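Local coordinates for dihydrodipicolinate synthase family protein (Sinorhizobium meliloti, PDB 4DNH) that is of unknown function but folds into an eight-stranded TIM barrel, as the dihydrodipicolinate synthases do, at residues A66-L71 and L76-S81; L124-D129 and A157-A162; F258-L263 and P310-I315. All coordinates share one frame; numbering follows the deposited sequence.

How the contacts relate
All three contacts belong to one TIM barrel but lie apart in it, and none touches another. Contact 1 sits in the wall, where helix 61-73 packs on strand 77-80. Contacts 2 and 3 both involve loops that follow the carboxyl ends of strands, 115-119 and 153-155 in contact 2 and 251-254 in contact 3. That end of a TIM barrel usually carries the active site, but no site is assigned here. Contact 1 lies about 20 Å from contact 3 and about 29 Å from contact 2, between centres; its nearest atoms are about 10 Å from each. Contacts 2 and 3 are the most distant pair, about 31 Å between centres.

Contact 1. Residues A66-L71 and L76-S81; sequences AFRHRL and LGVAES
The beta-alpha-beta unit made of strand 37-40, helix 61-73 and strand 77-80 closes here, with Arg68 and Leu71 of the helix meeting Leu76, Val78 and Glu80 at and beyond the turn back into the sheet. The axes of the helical segment 66-71 and strand 77-80 run 144° apart and approach to 8.3 Å.

Arg68 and Glu80 reach for each other from opposite directions and form a buried salt bridge. The side of the guanidinium carrying NE and NH2 faces the carboxylate, and the two planes are not far from parallel. Arg68 NH2 gives a nearly straight bond (166°) to Glu80 OE1 at 3.0 Å, arriving on the syn side of that oxygen. The anti side of OE1 is taken by the backbone N of Ser81 at 2.8 Å, so two donors grip it. Arg68 NE is bonded to Glu80 OE2, but its modelled length of 2.3 Å is too short to trust. A bend in the arginine chain at chi2 (88°) swings the guanidinium toward the strand.

This is the outer layer of a TIM barrel, where a helix covers the strand that follows it, and it is apolar between the salt bridge and the turn. Leu71 crosses Val78 at about a right angle, its CD1 lying 3.6 Å from Val78 CG2, while Leu71 CD2 approaches Leu76 CD1 to 4.0 Å. Val78 offers its other branch, CG1, to Arg68 CG at 3.9 Å. At the turn, Leu76 N makes a weak backbone bond of 3.1 Å to Leu71 O.

Further partners fix the polar groups from outside. Arg68 NH1 donates to the carbonyl oxygens of Thr64 and His42, and Ser103 OG of helix 93-108 bonds to Glu80 OE2.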
ATOM      1  N   ALA A  66       3.098  -9.462  13.513  1.00 35.12           N
ATOM      2  CA  ALA A  66       3.837 -10.579  12.909  1.00 36.36           C
ATOM      3  C   ALA A  66       4.068 -10.337  11.421  1.00 37.89           C
ATOM      4  O   ALA A  66       5.098 -10.718  10.881  1.00 40.40           O
ATOM      5  CB  ALA A  66       3.136 -11.903  13.128  1.00 35.74           C
ATOM      6  N   PHE A  67       3.124  -9.679  10.763  1.00 36.97           N
ATOM      7  CA  PHE A  67       3.289  -9.404   9.335  1.00 37.37           C
ATOM      8  C   PHE A  67       4.315  -8.295   9.028  1.00 35.62           C
ATOM      9  O   PHE A  67       5.021  -8.374   8.041  1.00 34.80           O
ATOM     10  CB  PHE A  67       1.942  -9.129   8.674  1.00 37.56           C
ATOM     11  CG  PHE A  67       2.027  -9.000   7.199  1.00 39.38           C
ATOM     12  CD1 PHE A  67       2.146 -10.135   6.395  1.00 41.14           C
ATOM     13  CD2 PHE A  67       2.000  -7.739   6.597  1.00 39.72           C
ATOM     14  CE1 PHE A  67       2.236 -10.023   5.015  1.00 41.05           C
ATOM     15  CE2 PHE A  67       2.089  -7.627   5.223  1.00 41.85           C
ATOM     16  CZ  PHE A  67       2.210  -8.770   4.431  1.00 42.59           C
ATOM     17  N   ARG A  68       4.394  -7.263   9.859  1.00 35.83           N
ATOM     18  CA  ARG A  68       5.525  -6.340   9.783  1.00 37.96           C
ATOM     19  C   ARG A  68       6.891  -7.049   9.888  1.00 40.57           C
ATOM     20  O   ARG A  68       7.820  -6.722   9.142  1.00 42.68           O
ATOM     21  CB  ARG A  68       5.399  -5.252  10.838  1.00 40.79           C
ATOM     22  CG  ARG A  68       4.437  -4.140  10.453  1.00 42.16           C
ATOM     23  CD  ARG A  68       3.009  -4.444  10.872  1.00 42.59           C
ATOM     24  NE  ARG A  68       2.057  -3.560  10.192  1.00 41.71           N
ATOM     25  CZ  ARG A  68       0.952  -3.951   9.553  1.00 38.77           C
ATOM     26  NH1 ARG A  68       0.622  -5.247   9.508  1.00 36.15           N
ATOM     27  NH2 ARG A  68       0.179  -3.034   8.952  1.00 35.65           N
ATOM     28  N   HIS A  69       7.013  -8.027  10.788  1.00 40.74           N
ATOM     29  CA  HIS A  69       8.278  -8.764  10.937  1.00 42.21           C
ATOM     30  C   HIS A  69       8.609  -9.584   9.724  1.00 43.60           C
ATOM     31  O   HIS A  69       9.787  -9.663   9.314  1.00 46.23           O
ATOM     32  CB  HIS A  69       8.298  -9.635  12.200  1.00 43.76           C
ATOM     33  CG  HIS A  69       8.389  -8.843  13.482  1.00 45.63           C
ATOM     34  ND1 HIS A  69       9.548  -8.314  13.931  1.00 48.69           N
ATOM     35  CD2 HIS A  69       7.411  -8.492  14.413  1.00 47.49           C
ATOM     36  CE1 HIS A  69       9.328  -7.666  15.093  1.00 50.43           C
ATOM     37  NE2 HIS A  69       8.017  -7.773  15.387  1.00 51.43           N
ATOM     38  N   ARG A  70       7.585 -10.187   9.127  1.00 41.11           N
ATOM     39  CA  ARG A  70       7.734 -10.896   7.855  1.00 41.37           C
ATOM     40  C   ARG A  70       8.308  -9.967   6.788  1.00 41.70           C
ATOM     41  O   ARG A  70       9.201 -10.369   6.017  1.00 42.57           O
ATOM     42  CB  ARG A  70       6.385 -11.459   7.387  1.00 41.12           C
ATOM     43  CG  ARG A  70       6.442 -12.414   6.205  1.00 43.63           C
ATOM     44  CD  ARG A  70       5.024 -12.815   5.815  1.00 48.17           C
ATOM     45  NE  ARG A  70       4.840 -13.210   4.411  1.00 51.19           N
ATOM     46  CZ  ARG A  70       5.146 -14.412   3.916  1.00 53.16           C
ATOM     47  NH1 ARG A  70       5.688 -15.349   4.708  1.00 51.08           N
ATOM     48  NH2 ARG A  70       4.924 -14.672   2.626  1.00 48.94           N
ATOM     49  N   LEU A  71       7.813  -8.726   6.750  1.00 40.24           N
ATOM     50  CA  LEU A  71       8.287  -7.763   5.745  1.00 39.35           C
ATOM     51  C   LEU A  71       9.716  -7.351   6.039  1.00 39.95           C
ATOM     52  O   LEU A  71      10.558  -7.361   5.153  1.00 40.91           O
ATOM     53  CB  LEU A  71       7.378  -6.527   5.606  1.00 36.17           C
ATOM     54  CG  LEU A  71       5.965  -6.692   5.045  1.00 34.69           C
ATOM     55  CD1 LEU A  71       5.218  -5.361   5.113  1.00 34.25           C
ATOM     56  CD2 LEU A  71       5.952  -7.229   3.623  1.00 33.34           C
ATOM     57  N   LEU A  76      12.145  -5.683   3.073  1.00 43.16           N
ATOM     58  CA  LEU A  76      11.225  -4.630   2.623  1.00 40.32           C
ATOM     59  C   LEU A  76      10.961  -3.672   3.757  1.00 40.17           C
ATOM     60  O   LEU A  76      10.936  -4.075   4.917  1.00 40.99           O
ATOM     61  CB  LEU A  76       9.902  -5.236   2.142  1.00 38.56           C
ATOM     62  CG  LEU A  76      10.037  -6.259   1.008  1.00 39.39           C
ATOM     63  CD1 LEU A  76       8.736  -7.000   0.770  1.00 39.30           C
ATOM     64  CD2 LEU A  76      10.477  -5.575  -0.266  1.00 41.63           C
ATOM     65  N   GLY A  77      10.794  -2.396   3.443  1.00 39.63           N
ATOM     66  CA  GLY A  77      10.375  -1.438   4.468  1.00 39.69           C
ATOM     67  C   GLY A  77       8.876  -1.540   4.714  1.00 39.59           C
ATOM     68  O   GLY A  77       8.140  -2.137   3.917  1.00 41.20           O
ATOM     69  N   VAL A  78       8.416  -0.940   5.802  1.00 36.50           N
ATOM     70  CA  VAL A  78       7.009  -0.952   6.129  1.00 36.23           C
ATOM     71  C   VAL A  78       6.448   0.481   6.087  1.00 37.03           C
ATOM     72  O   VAL A  78       6.997   1.401   6.726  1.00 38.49           O
ATOM     73  CB  VAL A  78       6.773  -1.616   7.516  1.00 38.44           C
ATOM     74  CG1 VAL A  78       5.397  -1.265   8.077  1.00 40.67           C
ATOM     75  CG2 VAL A  78       6.939  -3.132   7.430  1.00 37.17           C
ATOM     76  N   ALA A  79       5.365   0.664   5.335  1.00 35.33           N
ATOM     77  CA  ALA A  79       4.618   1.924   5.301  1.00 36.45           C
ATOM     78  C   ALA A  79       3.360   1.736   6.138  1.00 37.24           C
ATOM     79  O   ALA A  79       2.444   1.029   5.705  1.00 37.77           O
ATOM     80  CB  ALA A  79       4.235   2.277   3.871  1.00 36.47           C
ATOM     81  N   GLU A  80       3.304   2.358   7.316  1.00 36.40           N
ATOM     82  CA  GLU A  80       2.268   2.011   8.273  1.00 37.71           C
ATOM     83  C   GLU A  80       1.039   2.865   8.266  1.00 39.34           C
ATOM     84  O   GLU A  80       1.099   4.091   8.083  1.00 38.56           O
ATOM     85  CB  GLU A  80       2.785   1.989   9.707  1.00 41.50           C
ATOM     86  CG  GLU A  80       3.143   0.603  10.196  1.00 45.89           C
ATOM     87  CD  GLU A  80       1.985  -0.369  10.240  1.00 46.51           C
ATOM     88  OE1 GLU A  80       0.949  -0.197   9.547  1.00 49.57           O
ATOM     89  OE2 GLU A  80       2.147  -1.353  10.967  1.00 44.12           O
ATOM     90  N   SER A  81      -0.070   2.177   8.528  1.00 39.81           N
ATOM     91  CA  SER A  81      -1.359   2.789   8.649  1.00 40.69           C
ATOM     92  C   SER A  81      -1.654   3.560   7.358  1.00 39.25           C
ATOM     93  O   SER A  81      -2.179   4.666   7.372  1.00 38.56           O
ATOM     94  CB  SER A  81      -1.397   3.678   9.898  1.00 42.71           C
ATOM     95  OG  SER A  81      -1.280   2.898  11.074  1.00 41.91           O
TER

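Contact 2. Residues L124-D129 and A157-A162; sequences LAPGPD and ASRALA
Leu124 holds CG opposite its backbone N (chi1 179°), which brings the methyl CD2 to Ala160, while Arg159 starts out toward Pro126: its CB and CG meet the proline ring, and bends at chi2 (64°) and chi3 then lead the guanidinium away. These residues join two connections of the TIM barrel on the side of the strands' carboxyl ends: the loop between strand 115-119 and helix 132-148, and the start of helix 159-164, which follows the neighbouring strand 153-155.

The packing is apolar and small in extent. Leu124 CD2 and Ala160 CB are 4.1 Å apart, and Ala160 CB also faces the backbone, 4.2 Å from Leu124 O. Pro126 crosses Arg159 obliquely, its ring atom CG lying 3.9 Å from Arg159 CB and 4.1 Å from Arg159 CG. The short alanine side chain is consistent with the close approach of the main chains, the CA atoms of Pro126 and Ala160 also being separated by 4.1 Å. Pro126 lies on the exposed side of this patch, whereas Ala160 is buried and also touches Ile135 of helix 132-148; Leu124 leans on Ala138 of the same helix, which thus backs both sides of the contact.

The polar end of Arg159 finds its partners beyond the loop. Its NE forms a salt bridge with Asp196, and NH1 donates to the carbonyl oxygen of Gly88, so the aliphatic part alone serves Pro126.

The turn of chain that presents Arg159 and Ala160 is fixed by an N-cap. Ser158 precedes the helix, and its OG accepts from Leu161 N at 3.2 Å with an N-H...O angle of 154°.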
ATOM      1  N   LEU A 124     -10.720  14.495  10.993  1.00 55.79           N
ATOM      2  CA  LEU A 124     -11.477  15.716  10.747  1.00 59.55           C
ATOM      3  C   LEU A 124     -12.438  15.553   9.570  1.00 61.77           C
ATOM      4  O   LEU A 124     -12.011  15.319   8.435  1.00 58.55           O
ATOM      5  CB  LEU A 124     -10.526  16.883  10.491  1.00 59.12           C
ATOM      6  CG  LEU A 124     -11.115  18.259  10.177  1.00 59.42           C
ATOM      7  CD1 LEU A 124     -11.994  18.744  11.323  1.00 60.29           C
ATOM      8  CD2 LEU A 124      -9.995  19.254   9.891  1.00 59.54           C
ATOM      9  N   ALA A 125     -13.731  15.687   9.862  1.00 65.68           N
ATOM     10  CA  ALA A 125     -14.796  15.534   8.874  1.00 64.36           C
ATOM     11  C   ALA A 125     -14.774  16.704   7.894  1.00 65.43           C
ATOM     12  O   ALA A 125     -14.740  17.859   8.325  1.00 68.93           O
ATOM     13  CB  ALA A 125     -16.149  15.448   9.575  1.00 62.98           C
ATOM     14  N   PRO A 126     -14.752  16.413   6.573  1.00 65.04           N
ATOM     15  CA  PRO A 126     -14.947  17.471   5.566  1.00 65.74           C
ATOM     16  C   PRO A 126     -16.221  18.247   5.876  1.00 68.81           C
ATOM     17  O   PRO A 126     -17.261  17.640   6.131  1.00 69.95           O
ATOM     18  CB  PRO A 126     -15.102  16.691   4.257  1.00 62.80           C
ATOM     19  CG  PRO A 126     -14.334  15.429   4.483  1.00 62.23           C
ATOM     20  CD  PRO A 126     -14.420  15.111   5.956  1.00 61.82           C
ATOM     21  N   GLY A 127     -16.131  19.572   5.892  1.00 70.82           N
ATOM     22  CA  GLY A 127     -17.241  20.395   6.353  1.00 73.42           C
ATOM     23  C   GLY A 127     -17.374  21.717   5.635  1.00 76.61           C
ATOM     24  O   GLY A 127     -16.379  22.275   5.172  1.00 74.38           O
ATOM     25  N   PRO A 128     -18.612  22.239   5.559  1.00 83.68           N
ATOM     26  CA  PRO A 128     -18.930  23.460   4.811  1.00 87.18           C
ATOM     27  C   PRO A 128     -18.374  24.709   5.473  1.00 87.12           C
ATOM     28  O   PRO A 128     -18.525  25.803   4.932  1.00 94.11           O
ATOM     29  CB  PRO A 128     -20.470  23.502   4.827  1.00 87.83           C
ATOM     30  CG  PRO A 128     -20.910  22.159   5.331  1.00 85.81           C
ATOM     31  CD  PRO A 128     -19.806  21.700   6.232  1.00 83.61           C
ATOM     32  N   ASP A 129     -17.748  24.540   6.637  1.00 85.19           N
ATOM     33  CA  ASP A 129     -17.127  25.649   7.370  1.00 91.14           C
ATOM     34  C   ASP A 129     -15.891  25.208   8.167  1.00 84.08           C
ATOM     35  O   ASP A 129     -15.510  25.835   9.162  1.00 82.85           O
ATOM     36  CB  ASP A 129     -18.153  26.372   8.265  1.00100.58           C
ATOM     37  CG  ASP A 129     -19.080  25.412   9.000  1.00102.13           C
ATOM     38  OD1 ASP A 129     -18.671  24.252   9.249  1.00 98.27           O
ATOM     39  OD2 ASP A 129     -20.218  25.824   9.325  1.00101.59           O
ATOM     40  N   ALA A 157      -2.650  12.727   1.902  1.00 49.36           N
ATOM     41  CA  ALA A 157      -3.559  13.724   1.359  1.00 50.60           C
ATOM     42  C   ALA A 157      -4.734  13.867   2.311  1.00 50.72           C
ATOM     43  O   ALA A 157      -5.036  12.946   3.065  1.00 52.48           O
ATOM     44  CB  ALA A 157      -4.029  13.320  -0.024  1.00 50.57           C
ATOM     45  N   SER A 158      -5.380  15.025   2.283  1.00 49.89           N
ATOM     46  CA  SER A 158      -6.374  15.385   3.279  1.00 50.71           C
ATOM     47  C   SER A 158      -7.777  15.589   2.676  1.00 53.22           C
ATOM     48  O   SER A 158      -7.975  16.409   1.762  1.00 52.24           O
ATOM     49  CB  SER A 158      -5.884  16.623   4.045  1.00 53.54           C
ATOM     50  OG  SER A 158      -6.933  17.387   4.617  1.00 55.17           O
ATOM     51  N   ARG A 159      -8.732  14.815   3.198  1.00 54.76           N
ATOM     52  CA  ARG A 159     -10.147  14.842   2.795  1.00 55.16           C
ATOM     53  C   ARG A 159     -10.716  16.267   2.993  1.00 55.75           C
ATOM     54  O   ARG A 159     -11.342  16.814   2.095  1.00 57.55           O
ATOM     55  CB  ARG A 159     -10.924  13.827   3.665  1.00 55.63           C
ATOM     56  CG  ARG A 159     -11.721  12.698   2.999  1.00 53.74           C
ATOM     57  CD  ARG A 159     -10.828  11.732   2.235  1.00 53.46           C
ATOM     58  NE  ARG A 159     -10.901  10.267   2.478  1.00 52.06           N
ATOM     59  CZ  ARG A 159     -11.689   9.567   3.305  1.00 46.49           C
ATOM     60  NH1 ARG A 159     -11.530   8.244   3.345  1.00 37.85           N
ATOM     61  NH2 ARG A 159     -12.615  10.146   4.075  1.00 48.70           N
ATOM     62  N   ALA A 160     -10.462  16.876   4.157  1.00 55.87           N
ATOM     63  CA  ALA A 160     -11.040  18.185   4.512  1.00 55.43           C
ATOM     64  C   ALA A 160     -10.502  19.324   3.643  1.00 56.35           C
ATOM     65  O   ALA A 160     -11.223  20.289   3.342  1.00 57.29           O
ATOM     66  CB  ALA A 160     -10.799  18.495   5.982  1.00 54.49           C
ATOM     67  N   LEU A 161      -9.232  19.201   3.256  1.00 54.79           N
ATOM     68  CA  LEU A 161      -8.576  20.165   2.383  1.00 54.71           C
ATOM     69  C   LEU A 161      -9.104  20.083   0.939  1.00 54.91           C
ATOM     70  O   LEU A 161      -9.379  21.123   0.325  1.00 56.08           O
ATOM     71  CB  LEU A 161      -7.051  20.010   2.448  1.00 52.60           C
ATOM     72  CG  LEU A 161      -6.181  20.966   1.617  1.00 53.44           C
ATOM     73  CD1 LEU A 161      -6.279  22.423   2.060  1.00 55.56           C
ATOM     74  CD2 LEU A 161      -4.738  20.501   1.630  1.00 51.73           C
ATOM     75  N   ALA A 162      -9.287  18.862   0.419  1.00 51.68           N
ATOM     76  CA  ALA A 162      -9.888  18.672  -0.920  1.00 51.28           C
ATOM     77  C   ALA A 162     -11.285  19.316  -1.070  1.00 53.10           C
ATOM     78  O   ALA A 162     -11.685  19.679  -2.170  1.00 53.45           O
ATOM     79  CB  ALA A 162      -9.930  17.198  -1.304  1.00 47.73           C
TER

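Contact 3. Residues F258-L263 and P310-I315; sequences FNYAEL and PLSRHI
Three hydrogen bonds, all donated by Arg313, tie it to Phe258 and Asn259. Arg313 NE and NH2 both grip Phe258 O side-on, near the guanidinium plane, each at 2.9 Å. The NE bond falls on a lone pair in the carbonyl plane, whereas NH2 is tilted 31° from it. Arg313 NH2 adds a weak bond to Asn259 OD1 at 3.3 Å, with amide and guanidinium planes 72° apart.

Segment 258-263 leads from TIM-barrel strand 251-254 into helix 260-265, and helix 308-315 packs against it from after the last strand, 273-276.

Apolar contact comes from the Phe258 ring, one face of which lies over Arg313. The arginine CA makes a CH-pi contact 4.2 Å from the ring centroid, and Arg313 CG comes within 3.4 Å of Phe258 CD2. From CG the chain runs extended to NE (chi3 172°), carrying the guanidinium to Phe258 O. With Phe258 cut back to an alanine, the aliphatic part of Arg313 is likely to lose its apolar packing, though not its grip on the backbone oxygen.

Tyr260 CE1 packs against Ser312 CB at 3.7 Å. Their hydroxyls bond beyond the contact, Tyr260 OH with Thr308 OG1 and Ser312 OG with Asp257 O.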
ATOM      1  N   PHE A 258      -0.184  -1.324 -11.053  1.00 43.51           N
ATOM      2  CA  PHE A 258      -0.399  -1.886 -12.394  1.00 43.02           C
ATOM      3  C   PHE A 258       0.893  -1.995 -13.194  1.00 44.20           C
ATOM      4  O   PHE A 258       1.009  -2.841 -14.084  1.00 45.78           O
ATOM      5  CB  PHE A 258      -1.383  -1.024 -13.177  1.00 44.75           C
ATOM      6  CG  PHE A 258      -2.800  -1.484 -13.089  1.00 43.96           C
ATOM      7  CD1 PHE A 258      -3.516  -1.354 -11.904  1.00 42.34           C
ATOM      8  CD2 PHE A 258      -3.435  -2.021 -14.207  1.00 44.21           C
ATOM      9  CE1 PHE A 258      -4.831  -1.773 -11.822  1.00 41.24           C
ATOM     10  CE2 PHE A 258      -4.757  -2.439 -14.138  1.00 44.30           C
ATOM     11  CZ  PHE A 258      -5.451  -2.315 -12.940  1.00 43.30           C
ATOM     12  N   ASN A 259       1.865  -1.149 -12.850  1.00 44.82           N
ATOM     13  CA  ASN A 259       3.047  -0.894 -13.677  1.00 44.43           C
ATOM     14  C   ASN A 259       4.402  -0.885 -12.975  1.00 46.62           C
ATOM     15  O   ASN A 259       5.411  -0.499 -13.578  1.00 50.04           O
ATOM     16  CB  ASN A 259       2.841   0.430 -14.373  1.00 43.13           C
ATOM     17  CG  ASN A 259       1.704   0.366 -15.354  1.00 41.90           C
ATOM     18  OD1 ASN A 259       1.708  -0.476 -16.246  1.00 40.98           O
ATOM     19  ND2 ASN A 259       0.698   1.215 -15.166  1.00 41.40           N
ATOM     20  N   TYR A 260       4.414  -1.327 -11.717  1.00 43.70           N
ATOM     21  CA  TYR A 260       5.600  -1.335 -10.858  1.00 43.95           C
ATOM     22  C   TYR A 260       6.880  -1.958 -11.447  1.00 47.79           C
ATOM     23  O   TYR A 260       7.970  -1.398 -11.291  1.00 50.80           O
ATOM     24  CB  TYR A 260       5.264  -1.977  -9.505  1.00 40.90           C
ATOM     25  CG  TYR A 260       4.695  -3.383  -9.577  1.00 39.69           C
ATOM     26  CD1 TYR A 260       3.337  -3.603  -9.827  1.00 38.06           C
ATOM     27  CD2 TYR A 260       5.515  -4.498  -9.367  1.00 40.18           C
ATOM     28  CE1 TYR A 260       2.819  -4.892  -9.890  1.00 37.91           C
ATOM     29  CE2 TYR A 260       5.010  -5.791  -9.427  1.00 39.22           C
ATOM     30  CZ  TYR A 260       3.660  -5.988  -9.691  1.00 39.18           C
ATOM     31  OH  TYR A 260       3.157  -7.285  -9.750  1.00 39.03           O
ATOM     32  N   ALA A 261       6.768  -3.103 -12.112  1.00 46.69           N
ATOM     33  CA  ALA A 261       7.957  -3.759 -12.671  1.00 48.10           C
ATOM     34  C   ALA A 261       8.678  -2.852 -13.669  1.00 53.44           C
ATOM     35  O   ALA A 261       9.887  -2.635 -13.539  1.00 55.98           O
ATOM     36  CB  ALA A 261       7.603  -5.099 -13.303  1.00 46.49           C
ATOM     37  N   GLU A 262       7.919  -2.306 -14.632  1.00 54.31           N
ATOM     38  CA  GLU A 262       8.433  -1.389 -15.648  1.00 54.86           C
ATOM     39  C   GLU A 262       9.046  -0.136 -15.034  1.00 53.63           C
ATOM     40  O   GLU A 262      10.120   0.310 -15.463  1.00 56.83           O
ATOM     41  CB  GLU A 262       7.331  -0.989 -16.645  1.00 56.79           C
ATOM     42  CG  GLU A 262       7.830  -0.096 -17.779  1.00 61.72           C
ATOM     43  CD  GLU A 262       6.720   0.544 -18.611  1.00 69.96           C
ATOM     44  OE1 GLU A 262       5.627  -0.056 -18.727  1.00 70.91           O
ATOM     45  OE2 GLU A 262       6.952   1.651 -19.171  1.00 70.36           O
ATOM     46  N   LEU A 263       8.357   0.428 -14.044  1.00 49.22           N
ATOM     47  CA  LEU A 263       8.781   1.680 -13.419  1.00 49.29           C
ATOM     48  C   LEU A 263       9.982   1.522 -12.493  1.00 49.68           C
ATOM     49  O   LEU A 263      10.893   2.362 -12.522  1.00 51.55           O
ATOM     50  CB  LEU A 263       7.611   2.338 -12.683  1.00 50.28           C
ATOM     51  CG  LEU A 263       6.369   2.668 -13.523  1.00 51.69           C
ATOM     52  CD1 LEU A 263       5.158   2.889 -12.632  1.00 50.19           C
ATOM     53  CD2 LEU A 263       6.632   3.881 -14.391  1.00 52.91           C
ATOM     54  N   PRO A 310       0.127  -9.723 -13.783  1.00 43.08           N
ATOM     55  CA  PRO A 310      -1.284  -9.986 -14.060  1.00 41.69           C
ATOM     56  C   PRO A 310      -2.090 -10.149 -12.767  1.00 41.30           C
ATOM     57  O   PRO A 310      -3.198  -9.647 -12.682  1.00 40.95           O
ATOM     58  CB  PRO A 310      -1.257 -11.296 -14.865  1.00 40.49           C
ATOM     59  CG  PRO A 310       0.076 -11.309 -15.500  1.00 43.17           C
ATOM     60  CD  PRO A 310       1.008 -10.658 -14.513  1.00 44.14           C
ATOM     61  N   LEU A 311      -1.523 -10.842 -11.780  1.00 40.70           N
ATOM     62  CA  LEU A 311      -2.143 -11.030 -10.477  1.00 36.91           C
ATOM     63  C   LEU A 311      -2.448  -9.677  -9.852  1.00 36.78           C
ATOM     64  O   LEU A 311      -3.560  -9.434  -9.385  1.00 38.06           O
ATOM     65  CB  LEU A 311      -1.224 -11.844  -9.570  1.00 35.16           C
ATOM     66  CG  LEU A 311      -1.509 -11.773  -8.060  1.00 34.54           C
ATOM     67  CD1 LEU A 311      -2.801 -12.494  -7.691  1.00 32.40           C
ATOM     68  CD2 LEU A 311      -0.314 -12.333  -7.289  1.00 34.44           C
ATOM     69  N   SER A 312      -1.463  -8.793  -9.857  1.00 36.25           N
ATOM     70  CA  SER A 312      -1.667  -7.457  -9.349  1.00 37.12           C
ATOM     71  C   SER A 312      -2.801  -6.671 -10.053  1.00 38.06           C
ATOM     72  O   SER A 312      -3.649  -6.077  -9.398  1.00 38.71           O
ATOM     73  CB  SER A 312      -0.366  -6.672  -9.446  1.00 36.91           C
ATOM     74  OG  SER A 312      -0.453  -5.562  -8.580  1.00 36.19           O
ATOM     75  N   ARG A 313      -2.792  -6.642 -11.379  1.00 37.73           N
ATOM     76  CA  ARG A 313      -3.827  -5.944 -12.116  1.00 39.68           C
ATOM     77  C   ARG A 313      -5.205  -6.488 -11.775  1.00 40.42           C
ATOM     78  O   ARG A 313      -6.183  -5.741 -11.741  1.00 40.28           O
ATOM     79  CB  ARG A 313      -3.556  -6.040 -13.606  1.00 42.00           C
ATOM     80  CG  ARG A 313      -2.310  -5.257 -13.972  1.00 43.13           C
ATOM     81  CD  ARG A 313      -1.817  -5.514 -15.377  1.00 44.62           C
ATOM     82  NE  ARG A 313      -0.748  -4.563 -15.650  1.00 46.51           N
ATOM     83  CZ  ARG A 313      -0.102  -4.450 -16.803  1.00 46.34           C
ATOM     84  NH1 ARG A 313      -0.403  -5.236 -17.831  1.00 47.96           N
ATOM     85  NH2 ARG A 313       0.852  -3.543 -16.916  1.00 44.91           N
ATOM     86  N   HIS A 314      -5.271  -7.785 -11.488  1.00 40.62           N
ATOM     87  CA  HIS A 314      -6.517  -8.420 -11.091  1.00 40.18           C
ATOM     88  C   HIS A 314      -6.945  -7.976  -9.708  1.00 39.74           C
ATOM     89  O   HIS A 314      -8.105  -7.606  -9.496  1.00 40.27           O
ATOM     90  CB  HIS A 314      -6.401  -9.934 -11.189  1.00 38.70           C
ATOM     91  CG  HIS A 314      -7.626 -10.666 -10.685  1.00 39.74           C
ATOM     92  ND1 HIS A 314      -8.743 -10.821 -11.435  1.00 40.55           N
ATOM     93  CD2 HIS A 314      -7.884 -11.285  -9.455  1.00 38.32           C
ATOM     94  CE1 HIS A 314      -9.666 -11.508 -10.731  1.00 40.66           C
ATOM     95  NE2 HIS A 314      -9.140 -11.793  -9.518  1.00 40.25           N
ATOM     96  N   ILE A 315      -6.005  -7.993  -8.765  1.00 37.56           N
ATOM     97  CA  ILE A 315      -6.266  -7.572  -7.398  1.00 36.11           C
ATOM     98  C   ILE A 315      -6.734  -6.121  -7.332  1.00 37.72           C
ATOM     99  O   ILE A 315      -7.634  -5.790  -6.533  1.00 37.79           O
ATOM    100  CB  ILE A 315      -5.052  -7.796  -6.484  1.00 35.22           C
ATOM    101  CG1 ILE A 315      -4.839  -9.306  -6.268  1.00 35.41           C
ATOM    102  CG2 ILE A 315      -5.259  -7.092  -5.141  1.00 34.58           C
ATOM    103  CD1 ILE A 315      -3.564  -9.672  -5.516  1.00 34.45           C
TER